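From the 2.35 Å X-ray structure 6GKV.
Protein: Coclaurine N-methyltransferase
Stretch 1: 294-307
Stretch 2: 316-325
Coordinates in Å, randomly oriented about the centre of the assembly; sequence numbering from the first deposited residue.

Stretch 1 (294-307) RLDANLDVIKPMFE
Stretch 2 316-325: AVKLINYWRG

Two helical segments that cross obliquely usually hold together by interlocking side chains, and residues 294-307 and 316-325 of coclaurine N-methyltransferase are an example in which the interlocked side chains are accompanied by a salt bridge. The first stretch opens in a helix that begins earlier in the chain, passes through Asn298 (phi/psi -126/35°), and resumes as helix 299-307, kinked at Pro304, whose nitrogen has no hydrogen to give to the turn before. The second is helical throughout. Helices 299-307 and 316-325 run at 125° between their N-to-C directions, nearer antiparallel than parallel, and their axes approach to 9.1 Å. The nearest CA pairs are Phe306 CA with Ala316 CA (4.9 Å) and Leu295 CA with Arg324 CA (7.7 Å); the contact buries 589 Å², summed over both stretches.

Apolar packing is reciprocal. Phe306 (chi1 m, -82°; chi2 12°) is a knob among Ala316, Leu319, Ile320 and Trp323. Phe306 CB lies 3.8 Å from Ala316 CB. Leu319 (t, p) lies over one ring face, with CD2 3.8 Å from the ring centroid and 12° off the normal, a CH-pi contact between a polarisable methyl and the aromatic cloud. At the ring edge, Phe306 CE2 is 3.6 Å from Ile320 N and Phe306 CD2 3.8 Å from Ala316 O. Phe306 CZ reaches Trp323 CD1 obliquely at 3.9 Å; Trp323 has chi1 m and chi2 111°.

In return, Ile320 (t, p) is the knob among Leu295, Leu299, Ile302 and Phe306. Its CD1 lies 3.6 Å from Leu299 CD2, 4.1 Å from Ile302 CG2 and 4.4 Å from Leu295 CD1. All three partners adopt m, t. Leu295 CD1 also packs 3.8 Å from Trp323 CB, extending the apolar seam across the break.

Charge pairing lies beside this seam. Arg324 (m, t, t; chi4 167°) forms a salt bridge with Asp296 (m), in which Arg324 NE and NH2 each give a weak hydrogen bond to Asp296 OD1, both at 3.4 Å. The carboxylate oxygen approaches the guanidinium edge, near its plane, where the N-H groups point. A shorter, straighter bond within the helix runs from Arg324 NH1 to Asn321 OD1 at 2.7 Å, while Leu299 CD1 stands 3.2 Å from Arg324 NH2.

Lys303 (t, chi2 93°, t, t) starts sideways, yet its end comes nearer, bringing Lys303 NZ to 3.3 Å from Val317 CG2, a contact without a polar partner. At the break, Asn298 ND2 bonds back to Arg294 O at a very short 2.4 Å.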

ATOM      1  N   ARG A 294      14.184 -24.988 -22.520  1.00 51.45           N
ATOM      2  CA  ARG A 294      15.146 -24.643 -23.554  1.00 58.23           C
ATOM      3  C   ARG A 294      16.550 -25.088 -23.204  1.00 52.27           C
ATOM      4  O   ARG A 294      17.318 -25.430 -24.088  1.00 61.33           O
ATOM      5  CB  ARG A 294      15.119 -23.144 -23.827  1.00 60.26           C
ATOM      6  CG  ARG A 294      13.917 -22.753 -24.642  1.00 64.57           C
ATOM      7  CD  ARG A 294      13.739 -21.252 -24.769  1.00 63.89           C
ATOM      8  NE  ARG A 294      12.639 -20.986 -25.683  1.00 67.63           N
ATOM      9  CZ  ARG A 294      12.789 -20.489 -26.901  1.00 72.79           C
ATOM     10  NH1 ARG A 294      13.996 -20.161 -27.349  1.00 68.69           N
ATOM     11  NH2 ARG A 294      11.721 -20.300 -27.662  1.00 81.55           N
ATOM     12  N   LEU A 295      16.887 -25.077 -21.919  1.00 47.23           N
ATOM     13  CA  LEU A 295      18.153 -25.643 -21.475  1.00 48.11           C
ATOM     14  C   LEU A 295      18.246 -27.114 -21.880  1.00 50.75           C
ATOM     15  O   LEU A 295      18.955 -27.460 -22.820  1.00 57.43           O
ATOM     16  CB  LEU A 295      18.314 -25.495 -19.963  1.00 50.01           C
ATOM     17  CG  LEU A 295      18.539 -24.077 -19.455  1.00 59.59           C
ATOM     18  CD1 LEU A 295      18.828 -24.066 -17.959  1.00 62.53           C
ATOM     19  CD2 LEU A 295      19.673 -23.450 -20.234  1.00 62.03           C
ATOM     20  N   ASP A 296      17.478 -27.956 -21.192  1.00 52.00           N
ATOM     21  CA  ASP A 296      17.450 -29.416 -21.392  1.00 56.24           C
ATOM     22  C   ASP A 296      17.362 -29.906 -22.842  1.00 56.87           C
ATOM     23  O   ASP A 296      17.803 -31.006 -23.167  1.00 58.26           O
ATOM     24  CB  ASP A 296      16.267 -30.003 -20.616  1.00 59.34           C
ATOM     25  CG  ASP A 296      16.361 -29.736 -19.132  1.00 65.56           C
ATOM     26  OD1 ASP A 296      17.502 -29.590 -18.634  1.00 68.16           O
ATOM     27  OD2 ASP A 296      15.298 -29.658 -18.476  1.00 60.84           O
ATOM     28  N   ALA A 297      16.774 -29.095 -23.707  1.00 59.12           N
ATOM     29  CA  ALA A 297      16.603 -29.474 -25.102  1.00 56.33           C
ATOM     30  C   ALA A 297      17.854 -29.137 -25.924  1.00 58.71           C
ATOM     31  O   ALA A 297      18.036 -29.630 -27.041  1.00 62.40           O
ATOM     32  CB  ALA A 297      15.361 -28.780 -25.677  1.00 45.19           C
ATOM     33  N   ASN A 298      18.723 -28.295 -25.373  1.00 59.83           N
ATOM     34  CA  ASN A 298      19.931 -27.913 -26.095  1.00 64.50           C
ATOM     35  C   ASN A 298      21.172 -28.165 -25.272  1.00 66.56           C
ATOM     36  O   ASN A 298      22.133 -27.401 -25.341  1.00 67.00           O
ATOM     37  CB  ASN A 298      19.889 -26.442 -26.493  1.00 61.88           C
ATOM     38  CG  ASN A 298      18.618 -26.071 -27.197  1.00 55.85           C
ATOM     39  OD1 ASN A 298      18.466 -26.278 -28.406  1.00 58.23           O
ATOM     40  ND2 ASN A 298      17.686 -25.520 -26.446  1.00 50.37           N
ATOM     41  N   LEU A 299      21.146 -29.229 -24.481  1.00 66.22           N
ATOM     42  CA  LEU A 299      22.311 -29.618 -23.708  1.00 66.41           C
ATOM     43  C   LEU A 299      23.447 -30.001 -24.644  1.00 74.32           C
ATOM     44  O   LEU A 299      24.617 -29.869 -24.294  1.00 77.80           O
ATOM     45  CB  LEU A 299      21.973 -30.774 -22.767  1.00 60.62           C
ATOM     46  CG  LEU A 299      21.035 -30.310 -21.654  1.00 57.73           C
ATOM     47  CD1 LEU A 299      20.541 -31.479 -20.809  1.00 65.88           C
ATOM     48  CD2 LEU A 299      21.728 -29.259 -20.797  1.00 44.97           C
ATOM     49  N   ASP A 300      23.097 -30.457 -25.844  1.00 78.23           N
ATOM     50  CA  ASP A 300      24.102 -30.859 -26.819  1.00 76.39           C
ATOM     51  C   ASP A 300      25.001 -29.684 -27.257  1.00 69.45           C
ATOM     52  O   ASP A 300      26.164 -29.902 -27.587  1.00 67.71           O
ATOM     53  CB  ASP A 300      23.442 -31.527 -28.042  1.00 82.97           C
ATOM     54  CG  ASP A 300      22.386 -30.650 -28.712  1.00 94.46           C
ATOM     55  OD1 ASP A 300      21.775 -29.807 -28.021  1.00100.92           O
ATOM     56  OD2 ASP A 300      22.165 -30.814 -29.937  1.00 95.75           O
ATOM     57  N   VAL A 301      24.478 -28.455 -27.238  1.00 66.45           N
ATOM     58  CA  VAL A 301      25.238 -27.256 -27.631  1.00 63.46           C
ATOM     59  C   VAL A 301      25.668 -26.420 -26.412  1.00 64.51           C
ATOM     60  O   VAL A 301      26.661 -25.677 -26.459  1.00 71.36           O
ATOM     61  CB  VAL A 301      24.416 -26.367 -28.620  1.00 81.60           C
ATOM     62  CG1 VAL A 301      23.017 -26.136 -28.096  1.00 85.84           C
ATOM     63  CG2 VAL A 301      25.100 -25.027 -28.890  1.00 80.13           C
ATOM     64  N   ILE A 302      24.942 -26.561 -25.310  1.00 60.86           N
ATOM     65  CA  ILE A 302      25.277 -25.831 -24.089  1.00 60.44           C
ATOM     66  C   ILE A 302      26.476 -26.463 -23.370  1.00 64.90           C
ATOM     67  O   ILE A 302      27.343 -25.758 -22.854  1.00 67.69           O
ATOM     68  CB  ILE A 302      24.068 -25.755 -23.139  1.00 54.21           C
ATOM     69  CG1 ILE A 302      22.966 -24.894 -23.776  1.00 52.37           C
ATOM     70  CG2 ILE A 302      24.469 -25.182 -21.788  1.00 57.43           C
ATOM     71  CD1 ILE A 302      21.736 -24.680 -22.896  1.00 36.12           C
ATOM     72  N   LYS A 303      26.539 -27.791 -23.362  1.00 69.13           N
ATOM     73  CA  LYS A 303      27.624 -28.507 -22.694  1.00 70.48           C
ATOM     74  C   LYS A 303      29.014 -28.134 -23.265  1.00 75.99           C
ATOM     75  O   LYS A 303      29.910 -27.777 -22.500  1.00 75.26           O
ATOM     76  CB  LYS A 303      27.386 -30.023 -22.774  1.00 75.94           C
ATOM     77  CG  LYS A 303      28.450 -30.885 -22.125  1.00 80.65           C
ATOM     78  CD  LYS A 303      28.071 -31.186 -20.689  1.00 84.55           C
ATOM     79  CE  LYS A 303      29.176 -31.896 -19.947  1.00 85.56           C
ATOM     80  NZ  LYS A 303      28.728 -32.241 -18.580  1.00 83.11           N
ATOM     81  N   PRO A 304      29.206 -28.214 -24.600  1.00 71.85           N
ATOM     82  CA  PRO A 304      30.505 -27.756 -25.100  1.00 73.42           C
ATOM     83  C   PRO A 304      30.751 -26.265 -24.876  1.00 72.08           C
ATOM     84  O   PRO A 304      31.898 -25.845 -24.721  1.00 77.82           O
ATOM     85  CB  PRO A 304      30.432 -28.080 -26.597  1.00 68.92           C
ATOM     86  CG  PRO A 304      29.513 -29.239 -26.673  1.00 63.20           C
ATOM     87  CD  PRO A 304      28.459 -28.924 -25.655  1.00 71.07           C
ATOM     88  N   MET A 305      29.690 -25.474 -24.853  1.00 69.85           N
ATOM     89  CA  MET A 305      29.846 -24.047 -24.631  1.00 64.69           C
ATOM     90  C   MET A 305      30.349 -23.749 -23.218  1.00 66.21           C
ATOM     91  O   MET A 305      31.171 -22.848 -23.019  1.00 64.35           O
ATOM     92  CB  MET A 305      28.527 -23.339 -24.887  1.00 61.55           C
ATOM     93  CG  MET A 305      28.549 -21.870 -24.560  1.00 61.99           C
ATOM     94  SD  MET A 305      26.903 -21.191 -24.732  1.00 64.69           S
ATOM     95  CE  MET A 305      26.564 -21.496 -26.473  1.00 43.48           C
ATOM     96  N   PHE A 306      29.846 -24.509 -22.244  1.00 66.69           N
ATOM     97  CA  PHE A 306      30.202 -24.317 -20.839  1.00 59.78           C
ATOM     98  C   PHE A 306      31.579 -24.919 -20.534  1.00 56.75           C
ATOM     99  O   PHE A 306      32.317 -24.413 -19.685  1.00 56.69           O
ATOM    100  CB  PHE A 306      29.135 -24.929 -19.921  1.00 58.32           C
ATOM    101  CG  PHE A 306      27.928 -24.043 -19.702  1.00 62.73           C
ATOM    102  CD1 PHE A 306      27.719 -22.917 -20.481  1.00 62.81           C
ATOM    103  CD2 PHE A 306      27.012 -24.327 -18.685  1.00 63.55           C
ATOM    104  CE1 PHE A 306      26.606 -22.098 -20.268  1.00 64.57           C
ATOM    105  CE2 PHE A 306      25.908 -23.511 -18.461  1.00 57.83           C
ATOM    106  CZ  PHE A 306      25.700 -22.396 -19.256  1.00 57.29           C
ATOM    107  N   GLU A 307      31.916 -25.999 -21.229  1.00 47.74           N
ATOM    108  CA  GLU A 307      33.268 -26.550 -21.161  1.00 60.05           C
ATOM    109  C   GLU A 307      34.280 -25.516 -21.680  1.00 66.68           C
ATOM    110  O   GLU A 307      35.296 -25.257 -21.031  1.00 65.93           O
ATOM    111  CB  GLU A 307      33.368 -27.866 -21.948  1.00 53.08           C
ATOM    112  CG  GLU A 307      32.945 -29.120 -21.152  1.00 56.56           C
ATOM    113  CD  GLU A 307      32.576 -30.319 -22.042  1.00 79.72           C
ATOM    114  OE1 GLU A 307      32.785 -30.252 -23.276  1.00 80.92           O
ATOM    115  OE2 GLU A 307      32.066 -31.333 -21.508  1.00 80.13           O
ATOM    116  N   ALA A 316      31.511 -27.197 -15.698  1.00 55.36           N
ATOM    117  CA  ALA A 316      30.522 -27.049 -16.740  1.00 47.41           C
ATOM    118  C   ALA A 316      29.234 -27.670 -16.246  1.00 61.44           C
ATOM    119  O   ALA A 316      28.156 -27.108 -16.414  1.00 71.43           O
ATOM    120  CB  ALA A 316      30.993 -27.703 -18.025  1.00 43.56           C
ATOM    121  N   VAL A 317      29.353 -28.834 -15.620  1.00 63.19           N
ATOM    122  CA  VAL A 317      28.227 -29.442 -14.930  1.00 57.80           C
ATOM    123  C   VAL A 317      27.640 -28.528 -13.849  1.00 54.54           C
ATOM    124  O   VAL A 317      26.433 -28.305 -13.813  1.00 64.19           O
ATOM    125  CB  VAL A 317      28.633 -30.769 -14.286  1.00 57.87           C
ATOM    126  CG1 VAL A 317      27.524 -31.282 -13.363  1.00 56.15           C
ATOM    127  CG2 VAL A 317      28.972 -31.779 -15.353  1.00 52.89           C
ATOM    128  N   LYS A 318      28.480 -28.011 -12.957  1.00 50.34           N
ATOM    129  CA  LYS A 318      27.983 -27.145 -11.889  1.00 48.31           C
ATOM    130  C   LYS A 318      27.239 -25.948 -12.478  1.00 50.95           C
ATOM    131  O   LYS A 318      26.218 -25.515 -11.941  1.00 46.34           O
ATOM    132  CB  LYS A 318      29.116 -26.664 -10.976  1.00 45.93           C
ATOM    133  CG  LYS A 318      29.726 -27.770 -10.076  1.00 63.01           C
ATOM    134  CD  LYS A 318      30.814 -27.203  -9.135  1.00 61.65           C
ATOM    135  CE  LYS A 318      31.411 -28.263  -8.210  1.00 66.70           C
ATOM    136  NZ  LYS A 318      32.822 -28.672  -8.557  1.00 71.51           N
ATOM    137  N   LEU A 319      27.728 -25.447 -13.608  1.00 49.93           N
ATOM    138  CA  LEU A 319      27.177 -24.232 -14.180  1.00 47.09           C
ATOM    139  C   LEU A 319      25.813 -24.463 -14.817  1.00 52.25           C
ATOM    140  O   LEU A 319      24.912 -23.628 -14.686  1.00 56.61           O
ATOM    141  CB  LEU A 319      28.147 -23.650 -15.201  1.00 43.21           C
ATOM    142  CG  LEU A 319      27.797 -22.267 -15.738  1.00 44.91           C
ATOM    143  CD1 LEU A 319      27.525 -21.287 -14.601  1.00 44.03           C
ATOM    144  CD2 LEU A 319      28.948 -21.801 -16.611  1.00 43.33           C
ATOM    145  N   ILE A 320      25.650 -25.584 -15.513  1.00 47.62           N
ATOM    146  CA  ILE A 320      24.362 -25.872 -16.132  1.00 43.60           C
ATOM    147  C   ILE A 320      23.300 -26.135 -15.039  1.00 50.98           C
ATOM    148  O   ILE A 320      22.155 -25.720 -15.162  1.00 55.27           O
ATOM    149  CB  ILE A 320      24.469 -27.053 -17.118  1.00 41.49           C
ATOM    150  CG1 ILE A 320      23.093 -27.494 -17.607  1.00 60.66           C
ATOM    151  CG2 ILE A 320      25.118 -28.233 -16.471  1.00 45.40           C
ATOM    152  CD1 ILE A 320      22.435 -26.509 -18.541  1.00 72.88           C
ATOM    153  N   ASN A 321      23.690 -26.783 -13.948  1.00 51.12           N
ATOM    154  CA  ASN A 321      22.747 -27.036 -12.871  1.00 48.38           C
ATOM    155  C   ASN A 321      22.493 -25.769 -12.063  1.00 52.41           C
ATOM    156  O   ASN A 321      21.508 -25.671 -11.318  1.00 38.63           O
ATOM    157  CB  ASN A 321      23.257 -28.159 -11.979  1.00 35.71           C
ATOM    158  CG  ASN A 321      23.126 -29.504 -12.640  1.00 44.22           C
ATOM    159  OD1 ASN A 321      22.059 -29.836 -13.159  1.00 47.73           O
ATOM    160  ND2 ASN A 321      24.211 -30.291 -12.646  1.00 48.67           N
ATOM    161  N   TYR A 322      23.395 -24.800 -12.208  1.00 54.39           N
ATOM    162  CA  TYR A 322      23.159 -23.496 -11.621  1.00 48.50           C
ATOM    163  C   TYR A 322      21.950 -22.893 -12.309  1.00 51.97           C
ATOM    164  O   TYR A 322      21.027 -22.393 -11.669  1.00 58.34           O
ATOM    165  CB  TYR A 322      24.353 -22.542 -11.774  1.00 43.09           C
ATOM    166  CG  TYR A 322      23.909 -21.136 -11.420  1.00 41.20           C
ATOM    167  CD1 TYR A 322      23.864 -20.730 -10.092  1.00 37.97           C
ATOM    168  CD2 TYR A 322      23.469 -20.241 -12.399  1.00 37.34           C
ATOM    169  CE1 TYR A 322      23.417 -19.475  -9.741  1.00 45.56           C
ATOM    170  CE2 TYR A 322      23.007 -18.967 -12.051  1.00 42.64           C
ATOM    171  CZ  TYR A 322      22.994 -18.596 -10.718  1.00 44.08           C
ATOM    172  OH  TYR A 322      22.566 -17.355 -10.335  1.00 40.48           O
ATOM    173  N   TRP A 323      21.983 -22.917 -13.635  1.00 43.08           N
ATOM    174  CA  TRP A 323      20.943 -22.281 -14.402  1.00 35.57           C
ATOM    175  C   TRP A 323      19.615 -23.045 -14.257  1.00 47.01           C
ATOM    176  O   TRP A 323      18.540 -22.437 -14.231  1.00 37.37           O
ATOM    177  CB  TRP A 323      21.390 -22.141 -15.856  1.00 26.88           C
ATOM    178  CG  TRP A 323      22.292 -20.918 -15.990  1.00 49.93           C
ATOM    179  CD1 TRP A 323      23.641 -20.905 -16.244  1.00 54.69           C
ATOM    180  CD2 TRP A 323      21.921 -19.548 -15.796  1.00 56.68           C
ATOM    181  NE1 TRP A 323      24.117 -19.611 -16.251  1.00 57.53           N
ATOM    182  CE2 TRP A 323      23.066 -18.748 -15.977  1.00 61.90           C
ATOM    183  CE3 TRP A 323      20.704 -18.897 -15.506  1.00 60.04           C
ATOM    184  CZ2 TRP A 323      23.055 -17.357 -15.882  1.00 66.76           C
ATOM    185  CZ3 TRP A 323      20.683 -17.511 -15.410  1.00 56.93           C
ATOM    186  CH2 TRP A 323      21.847 -16.758 -15.594  1.00 60.17           C
ATOM    187  N   ARG A 324      19.689 -24.363 -14.101  1.00 49.96           N
ATOM    188  CA  ARG A 324      18.499 -25.161 -13.793  1.00 44.93           C
ATOM    189  C   ARG A 324      17.859 -24.705 -12.497  1.00 41.36           C
ATOM    190  O   ARG A 324      16.682 -24.402 -12.476  1.00 52.91           O
ATOM    191  CB  ARG A 324      18.844 -26.642 -13.703  1.00 48.59           C
ATOM    192  CG  ARG A 324      19.044 -27.300 -15.050  1.00 45.13           C
ATOM    193  CD  ARG A 324      19.721 -28.655 -14.898  1.00 41.22           C
ATOM    194  NE  ARG A 324      19.764 -29.353 -16.171  1.00 44.07           N
ATOM    195  CZ  ARG A 324      20.506 -30.427 -16.412  1.00 52.03           C
ATOM    196  NH1 ARG A 324      21.286 -30.924 -15.461  1.00 52.65           N
ATOM    197  NH2 ARG A 324      20.476 -30.989 -17.612  1.00 46.76           N
ATOM    198  N   GLY A 325      18.637 -24.626 -11.421  1.00 39.76           N
ATOM    199  CA  GLY A 325      18.147 -24.095 -10.152  1.00 37.07           C
ATOM    200  C   GLY A 325      17.672 -22.646 -10.213  1.00 43.93           C
ATOM    201  O   GLY A 325      16.867 -22.214  -9.397  1.00 43.28           O
TER